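Local coordinates for fibrillarin-like rRNA/tRNA 2'-O-methyltransferase (Archaeoglobus fulgidus, PDB 1NT2), which methylates the 2'-hydroxyl of ribose in rRNA and tRNA with S-adenosylmethionine, at sites chosen by the guide RNA of box C/D ribonucleoprotein particles, at residues Glu156-Lys162 / Asp201-Ala207. Residues are numbered along the deposited sequence; the frame is centred on the assembly and turned at random.
Sequences EVVIMVK and DHIFIHA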
ATOM      1  N   GLU A 156      50.265 -21.794   3.949  1.00 50.32           N
ATOM      2  CA  GLU A 156      49.836 -21.135   5.172  1.00 50.42           C
ATOM      3  C   GLU A 156      48.915 -19.932   4.955  1.00 49.40           C
ATOM      4  O   GLU A 156      48.959 -19.275   3.911  1.00 48.28           O
ATOM      5  CB  GLU A 156      51.072 -20.722   5.981  1.00 52.60           C
ATOM      6  CG  GLU A 156      52.161 -20.040   5.150  1.00 55.69           C
ATOM      7  CD  GLU A 156      53.407 -19.690   5.959  1.00 56.92           C
ATOM      8  OE1 GLU A 156      54.120 -20.616   6.414  1.00 56.45           O
ATOM      9  OE2 GLU A 156      53.671 -18.479   6.134  1.00 57.50           O
ATOM     10  N   VAL A 157      48.075 -19.654   5.951  1.00 47.73           N
ATOM     11  CA  VAL A 157      47.148 -18.530   5.880  1.00 46.17           C
ATOM     12  C   VAL A 157      47.130 -17.690   7.147  1.00 44.32           C
ATOM     13  O   VAL A 157      47.400 -18.175   8.242  1.00 44.01           O
ATOM     14  CB  VAL A 157      45.675 -18.979   5.603  1.00 46.39           C
ATOM     15  CG1 VAL A 157      45.563 -19.579   4.219  1.00 46.79           C
ATOM     16  CG2 VAL A 157      45.206 -19.961   6.665  1.00 44.44           C
ATOM     17  N   VAL A 158      46.811 -16.415   6.964  1.00 42.84           N
ATOM     18  CA  VAL A 158      46.697 -15.452   8.051  1.00 40.45           C
ATOM     19  C   VAL A 158      45.341 -14.811   7.796  1.00 38.70           C
ATOM     20  O   VAL A 158      45.056 -14.342   6.691  1.00 37.81           O
ATOM     21  CB  VAL A 158      47.785 -14.355   7.982  1.00 39.78           C
ATOM     22  CG1 VAL A 158      47.789 -13.559   9.266  1.00 38.21           C
ATOM     23  CG2 VAL A 158      49.143 -14.979   7.726  1.00 40.00           C
ATOM     24  N   ILE A 159      44.496 -14.803   8.809  1.00 36.64           N
ATOM     25  CA  ILE A 159      43.181 -14.238   8.632  1.00 36.51           C
ATOM     26  C   ILE A 159      42.844 -13.328   9.796  1.00 37.39           C
ATOM     27  O   ILE A 159      42.960 -13.724  10.959  1.00 38.01           O
ATOM     28  CB  ILE A 159      42.129 -15.363   8.520  1.00 35.48           C
ATOM     29  CG1 ILE A 159      40.752 -14.775   8.200  1.00 35.11           C
ATOM     30  CG2 ILE A 159      42.101 -16.170   9.810  1.00 35.05           C
ATOM     31  CD1 ILE A 159      39.633 -15.813   8.143  1.00 34.42           C
ATOM     32  N   MET A 160      42.446 -12.098   9.485  1.00 36.97           N
ATOM     33  CA  MET A 160      42.075 -11.152  10.523  1.00 36.99           C
ATOM     34  C   MET A 160      40.570 -11.317  10.785  1.00 37.38           C
ATOM     35  O   MET A 160      39.788 -11.569   9.863  1.00 38.59           O
ATOM     36  CB  MET A 160      42.409  -9.724  10.083  1.00 37.26           C
ATOM     37  CG  MET A 160      43.878  -9.487   9.692  1.00 38.56           C
ATOM     38  SD  MET A 160      45.147 -10.123  10.841  1.00 38.63           S
ATOM     39  CE  MET A 160      44.626  -9.390  12.368  1.00 39.15           C
ATOM     40  N   VAL A 161      40.162 -11.187  12.040  1.00 36.78           N
ATOM     41  CA  VAL A 161      38.757 -11.362  12.389  1.00 36.82           C
ATOM     42  C   VAL A 161      38.206 -10.289  13.330  1.00 38.10           C
ATOM     43  O   VAL A 161      38.827  -9.931  14.332  1.00 39.12           O
ATOM     44  CB  VAL A 161      38.539 -12.763  13.032  1.00 34.89           C
ATOM     45  CG1 VAL A 161      37.123 -12.913  13.554  1.00 32.23           C
ATOM     46  CG2 VAL A 161      38.840 -13.832  12.013  1.00 33.85           C
ATOM     47  N   LYS A 162      37.032  -9.775  12.994  1.00 37.96           N
ATOM     48  CA  LYS A 162      36.376  -8.780  13.818  1.00 38.41           C
ATOM     49  C   LYS A 162      35.210  -9.509  14.456  1.00 40.37           C
ATOM     50  O   LYS A 162      34.208  -9.758  13.790  1.00 41.77           O
ATOM     51  CB  LYS A 162      35.862  -7.632  12.952  1.00 37.58           C
ATOM     52  CG  LYS A 162      35.025  -6.611  13.693  1.00 35.08           C
ATOM     53  CD  LYS A 162      34.819  -5.377  12.846  1.00 35.52           C
ATOM     54  CE  LYS A 162      33.905  -4.387  13.539  1.00 36.45           C
ATOM     55  NZ  LYS A 162      34.405  -3.968  14.876  1.00 35.70           N
ATOM     56  N   ASP A 201      39.239  -4.732  18.272  1.00 59.83           N
ATOM     57  CA  ASP A 201      38.130  -5.641  17.977  1.00 61.13           C
ATOM     58  C   ASP A 201      38.553  -6.845  17.130  1.00 61.17           C
ATOM     59  O   ASP A 201      37.792  -7.802  16.978  1.00 61.64           O
ATOM     60  CB  ASP A 201      37.008  -4.870  17.264  1.00 63.68           C
ATOM     61  CG  ASP A 201      35.618  -5.485  17.488  1.00 65.28           C
ATOM     62  OD1 ASP A 201      35.432  -6.688  17.187  1.00 65.19           O
ATOM     63  OD2 ASP A 201      34.710  -4.752  17.960  1.00 64.06           O
ATOM     64  N   HIS A 202      39.767  -6.800  16.586  1.00 60.26           N
ATOM     65  CA  HIS A 202      40.283  -7.882  15.750  1.00 58.37           C
ATOM     66  C   HIS A 202      41.255  -8.831  16.473  1.00 57.37           C
ATOM     67  O   HIS A 202      41.762  -8.517  17.548  1.00 57.46           O
ATOM     68  CB  HIS A 202      40.986  -7.283  14.522  1.00 58.12           C
ATOM     69  CG  HIS A 202      40.076  -6.531  13.603  1.00 57.65           C
ATOM     70  ND1 HIS A 202      39.418  -5.381  13.983  1.00 57.99           N
ATOM     71  CD2 HIS A 202      39.717  -6.762  12.316  1.00 57.73           C
ATOM     72  CE1 HIS A 202      38.693  -4.938  12.970  1.00 59.10           C
ATOM     73  NE2 HIS A 202      38.856  -5.757  11.947  1.00 57.85           N
ATOM     74  N   ILE A 203      41.500  -9.998  15.873  1.00 56.31           N
ATOM     75  CA  ILE A 203      42.445 -10.993  16.396  1.00 54.93           C
ATOM     76  C   ILE A 203      42.974 -11.786  15.210  1.00 53.55           C
ATOM     77  O   ILE A 203      42.194 -12.218  14.370  1.00 53.90           O
ATOM     78  CB  ILE A 203      41.796 -11.980  17.392  1.00 55.74           C
ATOM     79  CG1 ILE A 203      42.883 -12.885  17.978  1.00 55.44           C
ATOM     80  CG2 ILE A 203      40.742 -12.835  16.692  1.00 56.11           C
ATOM     81  CD1 ILE A 203      42.427 -13.757  19.119  1.00 55.96           C
ATOM     82  N   PHE A 204      44.290 -11.977  15.131  1.00 52.50           N
ATOM     83  CA  PHE A 204      44.880 -12.707  14.009  1.00 51.53           C
ATOM     84  C   PHE A 204      45.085 -14.186  14.306  1.00 52.17           C
ATOM     85  O   PHE A 204      45.516 -14.572  15.393  1.00 52.95           O
ATOM     86  CB  PHE A 204      46.217 -12.082  13.614  1.00 49.97           C
ATOM     87  CG  PHE A 204      47.357 -12.465  14.521  1.00 51.19           C
ATOM     88  CD1 PHE A 204      48.173 -13.552  14.217  1.00 50.79           C
ATOM     89  CD2 PHE A 204      47.603 -11.756  15.696  1.00 50.81           C
ATOM     90  CE1 PHE A 204      49.210 -13.927  15.067  1.00 49.76           C
ATOM     91  CE2 PHE A 204      48.637 -12.123  16.553  1.00 48.96           C
ATOM     92  CZ  PHE A 204      49.440 -13.208  16.235  1.00 49.96           C
ATOM     93  N   ILE A 205      44.769 -15.018  13.325  1.00 52.31           N
ATOM     94  CA  ILE A 205      44.928 -16.449  13.484  1.00 52.90           C
ATOM     95  C   ILE A 205      45.844 -16.929  12.370  1.00 54.54           C
ATOM     96  O   ILE A 205      45.522 -16.781  11.191  1.00 54.91           O
ATOM     97  CB  ILE A 205      43.584 -17.195  13.346  1.00 52.50           C
ATOM     98  CG1 ILE A 205      42.488 -16.505  14.152  1.00 51.37           C
ATOM     99  CG2 ILE A 205      43.730 -18.613  13.861  1.00 53.25           C
ATOM    100  CD1 ILE A 205      41.132 -17.184  14.016  1.00 49.37           C
ATOM    101  N   HIS A 206      46.993 -17.483  12.740  1.00 56.50           N
ATOM    102  CA  HIS A 206      47.926 -18.002  11.747  1.00 57.97           C
ATOM    103  C   HIS A 206      47.707 -19.500  11.727  1.00 60.77           C
ATOM    104  O   HIS A 206      47.480 -20.107  12.776  1.00 61.92           O
ATOM    105  CB  HIS A 206      49.373 -17.716  12.134  1.00 55.00           C
ATOM    106  CG  HIS A 206      50.358 -18.107  11.081  1.00 53.07           C
ATOM    107  ND1 HIS A 206      51.516 -18.795  11.362  1.00 52.56           N
ATOM    108  CD2 HIS A 206      50.362 -17.893   9.743  1.00 52.81           C
ATOM    109  CE1 HIS A 206      52.192 -18.991  10.244  1.00 53.04           C
ATOM    110  NE2 HIS A 206      51.513 -18.453   9.246  1.00 52.08           N
ATOM    111  N   ALA A 207      47.768 -20.098  10.543  1.00 63.68           N
ATOM    112  CA  ALA A 207      47.556 -21.535  10.425  1.00 66.68           C
ATOM    113  C   ALA A 207      47.876 -22.049   9.030  1.00 68.65           C
ATOM    114  O   ALA A 207      48.207 -21.280   8.129  1.00 68.58           O
ATOM    115  CB  ALA A 207      46.112 -21.879  10.790  1.00 66.28           C
TER
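E156 brings its carboxylate to the imidazole edge of H206, OE2 lying 3.8 Å from NE2, too far for a hydrogen bond, with the two planes nearly perpendicular (82°). V157 and A207 form a hydrogen-bonded antiparallel pair, in which V157 N reaches A207 O at 2.7 Å in an almost straight bond and A207 N returns to V157 O. On the opposite face from V157, V158 sets CG2 against CD2 of H206 (3.7 Å); with its CG anti to the backbone N (chi1 -174°), H206 brings its ring back toward 156-162, where it meets both V158 and E156. I159 exchanges longer backbone bonds with I205, and its CG2 packs on I205 CB. The side chain of M160 bends at chi2 and chi3, which curls CE back onto F204 CB. The V161 N to I203 O bond is long and bent, and the pairing is loose here. K162 lays CB over one face of the H202 ring in a CH-pi contact, 3.9 Å from its centroid, and carries NZ to a salt bridge with D201 OD2 (3.2 Å). Replacing H202 by an alanine removes the imidazole face under K162 CB and would probably leave the lysine chain with less support along its length. Strand 202-209 alone runs against the others in the seven-stranded Rossmann-like methyltransferase sheet, between 155-162 and 188-194. Helix 172-184 packs on V161, I203 and I205; helix 42-48 covers V158, M160, H202 and F204, where the H202 side chain lies about 5 Å from bound S-adenosylmethionine.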